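PDB 1PZV: probable ubiquitin-conjugating enzyme E2-19 kDa from Caenorhabditis elegans, which probably catalyses the covalent attachment of ubiquitin to other proteins, accepting it from the E1 activating enzyme and carrying it as a thioester. Local coordinates for residues K10-M15 against Y34-L39; A140-Q143 against E149-K152; R61-K66 against H113-I118; D45-G50 against K152-C157. All blocks are in the same frame, centred on the assembly; numbering follows the deposited sequence.

Contacts 1 and 3 lie on one side of the chain's centre, contacts 2 and 4 on the other. Contacts 1 and 4 are buried, contacts 2 and 3 only partly so. In contact 1 helix 5-17 meets strand 35-41 around an indole; contact 3 touches it through Gln11 and Tyr63, and there a loop's phenol end reaches the start of helix 115-127. Contacts 2 and 4 both use helix 147-161, which packs on helix 137-144 in contact 2 and on the loop between strands 35-41 and 52-58 in contact 4. None has a hydrogen bond across its segments. Methyl or methylene groups over ring faces dominate 1, 2 and 4, whereas contact 3 sets a hydroxyl against backbone.

Contact 1 of 4, residues K10-M15 against Y34-L39; sequences KQLADM and YKWEVL
Trp36 alone carries the strand side of this contact, and Leu12 is its chief partner on helix 5-17. The helix and strand axes run nearly parallel, 15° apart, with a closest approach of 11.8 Å, and the indole fills much of that gap. At Trp36 the side chain leaves the strand toward the helix with CG anti to the carbonyl carbon (chi1 -64°), and it is the benzo half of the indole that arrives. Leu12 CD1 sits over one face of that six-membered ring, 3.8 Å from the centroid and 12° off the normal, a CH-pi contact. Nearer its root, Leu12 CB lies 3.4 Å from Trp36 CH2, so the leucine lies along the far rim of the ring as well as on it. Near the ring plane, at the edge, comes the carbonyl carbon of Gln11, C, 4.1 Å from Trp36 CH2. Met15 approaches obliquely and more loosely, its CG 4.4 Å from Trp36 CZ3, while its sulfur end leads away. The pyrrole nitrogen has its own partner, since Trp36 NE1 is hydrogen-bonded to Ile33 O, which should limit turning of the indole. Further on, Val38 packs against Ala55 and Leu57 of strand 52-58. The contact thus belongs to the hydrophobic layer between the first helix of the ubiquitin-conjugating fold and its antiparallel meander, where Leu27 of strand 23-27, Leu57 of strand 52-58 and Val115 of helix 115-127 also touch Trp36.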
# COMPACT_ATOMS: atom_id res chain seq x y z
N LYS A 10 4.47 4.08 -19.07
CA LYS A 10 5.23 2.86 -19.29
C LYS A 10 5.07 1.92 -18.09
O LYS A 10 4.76 0.75 -18.27
CB LYS A 10 6.72 3.19 -19.52
CG LYS A 10 7.66 1.99 -19.55
CD LYS A 10 7.34 1.06 -20.70
CE LYS A 10 7.99 -0.30 -20.48
NZ LYS A 10 7.60 -1.30 -21.52
N GLN A 11 5.28 2.45 -16.89
CA GLN A 11 5.17 1.64 -15.68
C GLN A 11 3.76 1.07 -15.47
O GLN A 11 3.60 -0.12 -15.14
CB GLN A 11 5.61 2.45 -14.45
CG GLN A 11 7.10 2.80 -14.47
CD GLN A 11 7.60 3.40 -13.17
OE1 GLN A 11 8.78 3.71 -13.04
NE2 GLN A 11 6.71 3.56 -12.22
N LEU A 12 2.74 1.91 -15.66
CA LEU A 12 1.35 1.48 -15.51
C LEU A 12 1.06 0.34 -16.48
O LEU A 12 0.40 -0.65 -16.11
CB LEU A 12 0.39 2.64 -15.80
CG LEU A 12 -1.10 2.27 -15.86
CD1 LEU A 12 -1.52 1.64 -14.55
CD2 LEU A 12 -1.94 3.52 -16.15
N ALA A 13 1.55 0.48 -17.70
CA ALA A 13 1.35 -0.52 -18.75
C ALA A 13 1.99 -1.86 -18.40
O ALA A 13 1.37 -2.90 -18.61
CB ALA A 13 1.90 -0.00 -20.08
N ASP A 14 3.21 -1.85 -17.89
CA ASP A 14 3.85 -3.12 -17.55
C ASP A 14 3.01 -3.74 -16.45
O ASP A 14 2.68 -4.93 -16.49
CB ASP A 14 5.28 -2.91 -17.05
CG ASP A 14 6.18 -2.26 -18.08
OD1 ASP A 14 6.06 -2.58 -19.29
OD2 ASP A 14 7.02 -1.43 -17.67
N MET A 15 2.68 -2.91 -15.48
CA MET A 15 1.88 -3.28 -14.32
C MET A 15 0.63 -4.06 -14.75
O MET A 15 0.29 -5.10 -14.16
CB MET A 15 1.48 -2.00 -13.59
CG MET A 15 1.32 -2.11 -12.09
SD MET A 15 2.83 -2.68 -11.27
CE MET A 15 2.23 -4.28 -10.62
N TYR A 34 -1.65 10.60 -13.15
CA TYR A 34 -1.08 10.86 -11.83
C TYR A 34 -1.89 10.36 -10.62
O TYR A 34 -1.47 10.54 -9.48
CB TYR A 34 -0.79 12.36 -11.68
CG TYR A 34 0.34 12.84 -12.57
CD1 TYR A 34 1.68 12.75 -12.15
CD2 TYR A 34 0.09 13.33 -13.85
CE1 TYR A 34 2.74 13.13 -12.99
CE2 TYR A 34 1.14 13.71 -14.70
CZ TYR A 34 2.46 13.61 -14.27
OH TYR A 34 3.49 13.96 -15.12
N LYS A 35 -3.05 9.74 -10.88
CA LYS A 35 -3.90 9.19 -9.81
C LYS A 35 -4.26 7.74 -10.14
O LYS A 35 -5.07 7.49 -11.03
CB LYS A 35 -5.20 9.97 -9.67
CG LYS A 35 -5.04 11.38 -9.13
CD LYS A 35 -6.41 12.04 -8.91
CE LYS A 35 -7.19 11.38 -7.77
NZ LYS A 35 -6.46 11.50 -6.47
N TRP A 36 -3.67 6.80 -9.41
CA TRP A 36 -3.92 5.38 -9.64
C TRP A 36 -4.83 4.75 -8.61
O TRP A 36 -4.75 5.06 -7.42
CB TRP A 36 -2.61 4.60 -9.63
CG TRP A 36 -1.65 4.94 -10.72
CD1 TRP A 36 -1.56 6.13 -11.38
CD2 TRP A 36 -0.62 4.11 -11.24
NE1 TRP A 36 -0.53 6.08 -12.29
CE2 TRP A 36 0.06 4.85 -12.23
CE3 TRP A 36 -0.21 2.79 -10.98
CZ2 TRP A 36 1.14 4.33 -12.94
CZ3 TRP A 36 0.86 2.27 -11.70
CH2 TRP A 36 1.52 3.04 -12.67
N GLU A 37 -5.69 3.85 -9.07
CA GLU A 37 -6.56 3.10 -8.17
C GLU A 37 -6.00 1.69 -8.19
O GLU A 37 -6.00 1.03 -9.23
CB GLU A 37 -8.01 3.09 -8.68
CG GLU A 37 -8.19 2.75 -10.16
CD GLU A 37 -9.66 2.56 -10.58
OE1 GLU A 37 -10.54 3.28 -10.04
OE2 GLU A 37 -9.92 1.71 -11.47
N VAL A 38 -5.49 1.22 -7.05
CA VAL A 38 -4.92 -0.13 -7.03
C VAL A 38 -5.60 -1.12 -6.07
O VAL A 38 -5.81 -0.82 -4.90
CB VAL A 38 -3.40 -0.10 -6.70
CG1 VAL A 38 -2.73 1.06 -7.45
CG2 VAL A 38 -3.17 0.01 -5.19
N LEU A 39 -5.95 -2.29 -6.59
CA LEU A 39 -6.57 -3.33 -5.79
C LEU A 39 -5.46 -4.10 -5.11
O LEU A 39 -4.58 -4.65 -5.77
CB LEU A 39 -7.38 -4.30 -6.66
CG LEU A 39 -8.00 -5.49 -5.91
CD1 LEU A 39 -9.09 -4.96 -4.97
CD2 LEU A 39 -8.57 -6.51 -6.89

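Contact 2 of 4, residues A140-Q143 against E149-K152; sequences AKMQ and EFKK
Phe150 lies against Met142 and Gln143 where two consecutive helices come together, and its atoms can be taken in turn from the backbone outward. CB packs on the methionine, 3.6 Å from Met142 CG. The next atom, Phe150 CG, is 3.9 Å from Gln143 CA, so the ring starts close over the helix backbone; with CG anti to the backbone N (chi1 -176°), it is carried across to the glutamine. On one side of the ring CD1 still feels Met142, while on the other CE2 lies 3.6 Å from Gln143 CG. At the tip, Phe150 CZ comes to 3.7 Å from Gln143 OE1. The glutamine crosses a face: Gln143 CB stands over the ring centre, 3.7 Å from the centroid and only 5° off the normal, and its amide plane is inclined 33° to the ring. Met142 takes the edge instead, with SD 5.3 Å from the Phe150 centroid, a Met-aromatic contact. An alanine here would remove the ring and would probably open a gap under the Gln143 methylenes and strip Met142 of its Met-aromatic edge. Helix 137-144 is thereby packed on the early turns of helix 147-161, in the C-terminal helical part of the fold; beyond them the Phe150 ring also meets Trp77, and Leu47 touches it from the loop between strands 35-41 and 52-58.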
# COMPACT_ATOMS: atom_id res chain seq x y z
N ALA A 140 -0.31 -0.86 16.59
CA ALA A 140 1.01 -1.30 16.99
C ALA A 140 0.94 -1.95 18.38
O ALA A 140 1.46 -3.04 18.60
CB ALA A 140 1.98 -0.12 17.02
N LYS A 141 0.27 -1.26 19.30
CA LYS A 141 0.10 -1.74 20.66
C LYS A 141 -0.69 -3.04 20.67
O LYS A 141 -0.33 -4.01 21.34
CB LYS A 141 -0.62 -0.69 21.51
CG LYS A 141 -0.76 -1.08 22.98
CD LYS A 141 -1.13 0.11 23.86
CE LYS A 141 -1.07 -0.27 25.34
NZ LYS A 141 -1.38 0.87 26.25
N MET A 142 -1.77 -3.06 19.90
CA MET A 142 -2.62 -4.23 19.86
C MET A 142 -1.94 -5.52 19.42
O MET A 142 -1.95 -6.50 20.15
CB MET A 142 -3.83 -3.98 18.98
CG MET A 142 -4.91 -5.00 19.20
SD MET A 142 -6.43 -4.54 18.41
CE MET A 142 -6.81 -3.00 19.28
N GLN A 143 -1.34 -5.53 18.23
CA GLN A 143 -0.71 -6.75 17.76
C GLN A 143 0.37 -7.29 18.69
O GLN A 143 0.58 -8.50 18.78
CB GLN A 143 -0.10 -6.53 16.38
CG GLN A 143 0.25 -7.82 15.69
CD GLN A 143 1.13 -7.59 14.49
OE1 GLN A 143 0.91 -6.65 13.72
NE2 GLN A 143 2.12 -8.46 14.31
N GLU A 149 -7.58 -9.85 20.13
CA GLU A 149 -8.55 -8.98 19.48
C GLU A 149 -8.06 -8.42 18.15
O GLU A 149 -8.88 -8.08 17.28
CB GLU A 149 -8.91 -7.83 20.40
CG GLU A 149 -10.24 -7.19 20.07
CD GLU A 149 -10.28 -5.73 20.44
OE1 GLU A 149 -9.93 -5.41 21.59
OE2 GLU A 149 -10.67 -4.91 19.57
N PHE A 150 -6.74 -8.33 17.99
CA PHE A 150 -6.15 -7.81 16.76
C PHE A 150 -6.51 -8.64 15.53
O PHE A 150 -7.02 -8.11 14.54
CB PHE A 150 -4.62 -7.73 16.88
CG PHE A 150 -3.95 -7.12 15.69
CD1 PHE A 150 -3.97 -5.74 15.49
CD2 PHE A 150 -3.31 -7.92 14.74
CE1 PHE A 150 -3.35 -5.17 14.36
CE2 PHE A 150 -2.70 -7.36 13.61
CZ PHE A 150 -2.72 -5.98 13.43
N LYS A 151 -6.24 -9.94 15.58
CA LYS A 151 -6.57 -10.81 14.46
C LYS A 151 -8.06 -10.71 14.19
O LYS A 151 -8.51 -10.79 13.05
CB LYS A 151 -6.22 -12.27 14.76
CG LYS A 151 -4.72 -12.57 14.70
CD LYS A 151 -4.43 -14.07 14.69
CE LYS A 151 -4.74 -14.74 16.02
NZ LYS A 151 -4.32 -16.17 16.04
N LYS A 152 -8.82 -10.54 15.26
CA LYS A 152 -10.27 -10.44 15.19
C LYS A 152 -10.71 -9.18 14.44
O LYS A 152 -11.75 -9.17 13.79
CB LYS A 152 -10.86 -10.46 16.60
CG LYS A 152 -12.37 -10.64 16.67
CD LYS A 152 -12.88 -10.41 18.09
CE LYS A 152 -14.39 -10.17 18.11
NZ LYS A 152 -14.86 -9.76 19.46

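Contact 3 of 4, residues R61-K66 against H113-I118; sequences RDYPQK and HTVETI
Tyr63 meets Val115 through its hydroxyl, with Val115 CG2 and the carbonyl oxygen of His113 oblique to the ring. Phe59 joins that ring elsewhere in an edge-to-face pair. The second flat group, the His113 imidazole, carries Thr117 CG2 over one face, 3.5 Å above the plane and offset toward the rim, so it packs on its own segment. Tyr63 has CG anti to the backbone N (chi1 171°), and the ring spans the gap to bring the hydroxyl to the first residues of helix 115-127. There Tyr63 OH lies 3.4 Å from Thr114 CA and 3.7 Å from Val115 CG2. It also stands 3.2 Å from Val115 N, but the angle is poor and the pair is no hydrogen bond; the probable polar partner of the hydroxyl is the side-chain amide of Gln11 on helix 5-17. Tyr63 to Lys66 open the YPxxPP sequence familiar in E2 enzymes, in the connection between strands 52-58 and 69-72. What the tyrosine abuts is a capping box. Thr114 sits at the N-cap, and its backbone N bonds almost straight to Thr117 OG1, at 3.2 Å and 174°. The return bond, from Thr117 N to Thr114 OG1, is weak at 3.3 Å and bent to 152°. Thr114 CG2 faces the helix 5-17 side, where it packs on Gln11.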
# COMPACT_ATOMS: atom_id res chain seq x y z
N ARG A 61 4.41 15.66 -9.89
CA ARG A 61 4.70 16.01 -11.27
C ARG A 61 6.11 15.56 -11.68
O ARG A 61 6.39 15.35 -12.86
CB ARG A 61 4.54 17.53 -11.47
CG ARG A 61 3.18 18.09 -11.02
CD ARG A 61 2.00 17.35 -11.66
NE ARG A 61 0.72 17.97 -11.32
CZ ARG A 61 -0.47 17.43 -11.56
NH1 ARG A 61 -0.56 16.25 -12.15
NH2 ARG A 61 -1.58 18.08 -11.22
N ASP A 62 6.98 15.41 -10.68
CA ASP A 62 8.38 15.00 -10.85
C ASP A 62 8.62 13.61 -10.26
O ASP A 62 9.63 13.38 -9.59
CB ASP A 62 9.27 16.00 -10.14
CG ASP A 62 8.78 16.32 -8.74
OD1 ASP A 62 7.64 16.82 -8.60
OD2 ASP A 62 9.52 16.05 -7.76
N TYR A 63 7.71 12.69 -10.54
CA TYR A 63 7.75 11.32 -10.03
C TYR A 63 9.10 10.67 -9.71
O TYR A 63 9.42 10.41 -8.55
CB TYR A 63 6.97 10.40 -10.96
CG TYR A 63 7.14 8.93 -10.65
CD1 TYR A 63 7.13 7.98 -11.67
CD2 TYR A 63 7.29 8.47 -9.34
CE1 TYR A 63 7.28 6.63 -11.41
CE2 TYR A 63 7.44 7.11 -9.07
CZ TYR A 63 7.43 6.20 -10.11
OH TYR A 63 7.58 4.85 -9.88
N PRO A 64 9.91 10.37 -10.75
CA PRO A 64 11.20 9.73 -10.48
C PRO A 64 11.86 10.15 -9.17
O PRO A 64 12.15 9.30 -8.32
CB PRO A 64 12.03 10.12 -11.70
CG PRO A 64 11.01 10.19 -12.77
CD PRO A 64 9.88 10.93 -12.11
N GLN A 65 12.09 11.44 -8.99
CA GLN A 65 12.75 11.93 -7.77
C GLN A 65 11.81 12.57 -6.79
O GLN A 65 11.99 13.72 -6.41
CB GLN A 65 13.87 12.92 -8.10
CG GLN A 65 13.49 14.01 -9.08
CD GLN A 65 14.14 13.79 -10.44
OE1 GLN A 65 13.86 14.51 -11.41
NE2 GLN A 65 15.03 12.79 -10.51
N LYS A 66 10.80 11.81 -6.38
CA LYS A 66 9.81 12.29 -5.43
C LYS A 66 8.78 11.18 -5.32
O LYS A 66 8.05 10.89 -6.26
CB LYS A 66 9.17 13.59 -5.92
CG LYS A 66 8.04 14.12 -5.04
CD LYS A 66 8.47 14.39 -3.61
CE LYS A 66 7.26 14.80 -2.76
NZ LYS A 66 7.60 15.07 -1.34
N HIS A 113 13.75 3.82 -8.22
CA HIS A 113 12.64 2.97 -7.78
C HIS A 113 11.42 3.08 -8.70
O HIS A 113 11.21 4.09 -9.37
CB HIS A 113 12.23 3.29 -6.33
CG HIS A 113 13.19 2.80 -5.29
ND1 HIS A 113 13.95 1.66 -5.46
CD2 HIS A 113 13.48 3.27 -4.05
CE1 HIS A 113 14.67 1.45 -4.37
NE2 HIS A 113 14.40 2.41 -3.50
N THR A 114 10.60 2.02 -8.71
CA THR A 114 9.40 1.99 -9.53
C THR A 114 8.16 1.63 -8.72
O THR A 114 8.24 1.26 -7.54
CB THR A 114 9.54 0.95 -10.67
OG1 THR A 114 9.55 -0.37 -10.12
CG2 THR A 114 10.81 1.19 -11.45
N VAL A 115 7.00 1.75 -9.37
CA VAL A 115 5.73 1.44 -8.74
C VAL A 115 5.87 0.01 -8.23
O VAL A 115 5.38 -0.34 -7.15
CB VAL A 115 4.57 1.53 -9.75
CG1 VAL A 115 3.27 1.13 -9.09
CG2 VAL A 115 4.48 2.95 -10.29
N GLU A 116 6.57 -0.79 -9.03
CA GLU A 116 6.81 -2.18 -8.70
C GLU A 116 7.51 -2.28 -7.35
O GLU A 116 7.12 -3.08 -6.51
CB GLU A 116 7.68 -2.84 -9.77
CG GLU A 116 8.06 -4.28 -9.46
CD GLU A 116 8.97 -4.91 -10.50
OE1 GLU A 116 9.35 -6.09 -10.31
OE2 GLU A 116 9.32 -4.22 -11.50
N THR A 117 8.54 -1.46 -7.15
CA THR A 117 9.29 -1.45 -5.90
C THR A 117 8.34 -1.14 -4.72
O THR A 117 8.35 -1.83 -3.70
CB THR A 117 10.42 -0.38 -5.93
OG1 THR A 117 11.27 -0.60 -7.07
CG2 THR A 117 11.27 -0.46 -4.66
N ILE A 118 7.54 -0.10 -4.89
CA ILE A 118 6.58 0.29 -3.88
C ILE A 118 5.65 -0.88 -3.59
O ILE A 118 5.54 -1.32 -2.44
CB ILE A 118 5.71 1.48 -4.37
CG1 ILE A 118 6.58 2.72 -4.50
CG2 ILE A 118 4.57 1.75 -3.39
CD1 ILE A 118 5.89 3.87 -5.19

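Contact 4 of 4, residues D45-G50 against K152-C157; sequences DTLYEG and KKVAQC
Leu47 and Val154 bring their backbones to 6.5 Å between CA atoms, close enough for the loop 45-50 to lie directly on helix 147-161. This loop joins strands 35-41 and 52-58, neighbours in the antiparallel meander of the ubiquitin-conjugating fold, so the contact ties one end of the sheet to the last helix. Val154 does nearly all the work from the helix. Its CG1 is anti to the backbone N (chi1 -180°) and enters the bend of the loop, 3.4 Å from Leu47 O and 3.6 Å from Leu47 CB. Its other methyl, CG2, reaches Leu47 CD1 at 4.0 Å, the two side chains crossing at about a right angle. The same CG1 also stands over one face of the Tyr48 ring, 3.8 Å from the centroid and 17° off the normal, a CH-pi contact displaced toward the CE2 side. The far end of that ring is polar: Tyr48 OH is hydrogen-bonded to Trp77 O and to ND1 of His78, the histidine of the HPN motif of E2 enzymes. A phenylalanine here would lack the hydroxyl and would probably leave Trp77 O and His78 ND1 without this shared partner. The loop is braced from within as well: Asp45 N donates to Glu49 OE1 at 3.1 Å, arriving from above the carboxylate plane, 57° out of it.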
# COMPACT_ATOMS: atom_id res chain seq x y z
N ASP A 45 -0.95 -16.33 3.88
CA ASP A 45 -0.14 -16.61 5.06
C ASP A 45 0.13 -15.34 5.86
O ASP A 45 1.18 -15.20 6.48
CB ASP A 45 1.17 -17.30 4.68
CG ASP A 45 0.98 -18.75 4.24
OD1 ASP A 45 1.99 -19.43 3.99
OD2 ASP A 45 -0.19 -19.22 4.15
N THR A 46 -0.84 -14.43 5.80
CA THR A 46 -0.78 -13.17 6.53
C THR A 46 -2.22 -12.97 6.99
O THR A 46 -3.13 -13.57 6.42
CB THR A 46 -0.35 -11.96 5.63
OG1 THR A 46 -1.47 -11.53 4.85
CG2 THR A 46 0.78 -12.34 4.70
N LEU A 47 -2.43 -12.15 8.01
CA LEU A 47 -3.78 -11.92 8.52
C LEU A 47 -4.66 -11.31 7.43
O LEU A 47 -5.89 -11.38 7.48
CB LEU A 47 -3.74 -10.99 9.73
CG LEU A 47 -3.01 -11.61 10.91
CD1 LEU A 47 -3.01 -10.62 12.07
CD2 LEU A 47 -3.68 -12.93 11.31
N TYR A 48 -4.01 -10.71 6.45
CA TYR A 48 -4.72 -10.12 5.35
C TYR A 48 -4.58 -11.19 4.27
O TYR A 48 -3.54 -11.28 3.62
CB TYR A 48 -4.05 -8.81 4.95
CG TYR A 48 -3.66 -7.96 6.15
CD1 TYR A 48 -2.57 -8.30 6.95
CD2 TYR A 48 -4.40 -6.83 6.50
CE1 TYR A 48 -2.22 -7.53 8.06
CE2 TYR A 48 -4.07 -6.06 7.61
CZ TYR A 48 -2.98 -6.41 8.39
OH TYR A 48 -2.66 -5.65 9.50
N GLU A 49 -5.60 -12.02 4.11
CA GLU A 49 -5.54 -13.09 3.11
C GLU A 49 -6.58 -12.95 2.02
O GLU A 49 -6.23 -12.95 0.82
CB GLU A 49 -5.70 -14.44 3.77
CG GLU A 49 -4.41 -15.18 4.02
CD GLU A 49 -4.51 -16.65 3.64
OE1 GLU A 49 -3.84 -17.48 4.29
OE2 GLU A 49 -5.24 -16.97 2.68
N GLY A 50 -7.84 -12.85 2.41
CA GLY A 50 -8.89 -12.72 1.41
C GLY A 50 -9.31 -11.28 1.25
O GLY A 50 -10.40 -10.98 0.76
N LYS A 152 -8.82 -10.54 15.26
CA LYS A 152 -10.27 -10.44 15.19
C LYS A 152 -10.71 -9.18 14.44
O LYS A 152 -11.75 -9.17 13.79
CB LYS A 152 -10.86 -10.46 16.60
CG LYS A 152 -12.37 -10.64 16.67
CD LYS A 152 -12.88 -10.41 18.09
CE LYS A 152 -14.39 -10.17 18.11
NZ LYS A 152 -14.86 -9.76 19.46
N LYS A 153 -9.91 -8.12 14.54
CA LYS A 153 -10.24 -6.87 13.85
C LYS A 153 -9.76 -6.87 12.40
O LYS A 153 -10.37 -6.24 11.54
CB LYS A 153 -9.64 -5.69 14.62
CG LYS A 153 -10.27 -5.51 15.98
CD LYS A 153 -11.76 -5.18 15.82
CE LYS A 153 -12.55 -5.46 17.10
NZ LYS A 153 -12.62 -6.92 17.40
N VAL A 154 -8.66 -7.58 12.14
CA VAL A 154 -8.15 -7.68 10.78
C VAL A 154 -9.22 -8.44 10.00
O VAL A 154 -9.55 -8.10 8.87
CB VAL A 154 -6.80 -8.47 10.70
CG1 VAL A 154 -6.31 -8.54 9.26
CG2 VAL A 154 -5.76 -7.81 11.55
N ALA A 155 -9.79 -9.46 10.64
CA ALA A 155 -10.83 -10.27 10.02
C ALA A 155 -12.05 -9.42 9.70
O ALA A 155 -12.74 -9.64 8.69
CB ALA A 155 -11.22 -11.41 10.94
N GLN A 156 -12.32 -8.44 10.55
CA GLN A 156 -13.45 -7.56 10.32
C GLN A 156 -13.21 -6.73 9.06
O GLN A 156 -14.14 -6.45 8.31
CB GLN A 156 -13.65 -6.63 11.53
CG GLN A 156 -14.05 -7.37 12.80
CD GLN A 156 -14.14 -6.44 14.01
OE1 GLN A 156 -14.39 -6.88 15.13
NE2 GLN A 156 -13.93 -5.14 13.77
N CYS A 157 -11.95 -6.36 8.84
CA CYS A 157 -11.57 -5.58 7.66
C CYS A 157 -11.58 -6.45 6.39
O CYS A 157 -11.92 -5.98 5.30
CB CYS A 157 -10.19 -4.94 7.86
SG CYS A 157 -10.13 -3.56 9.07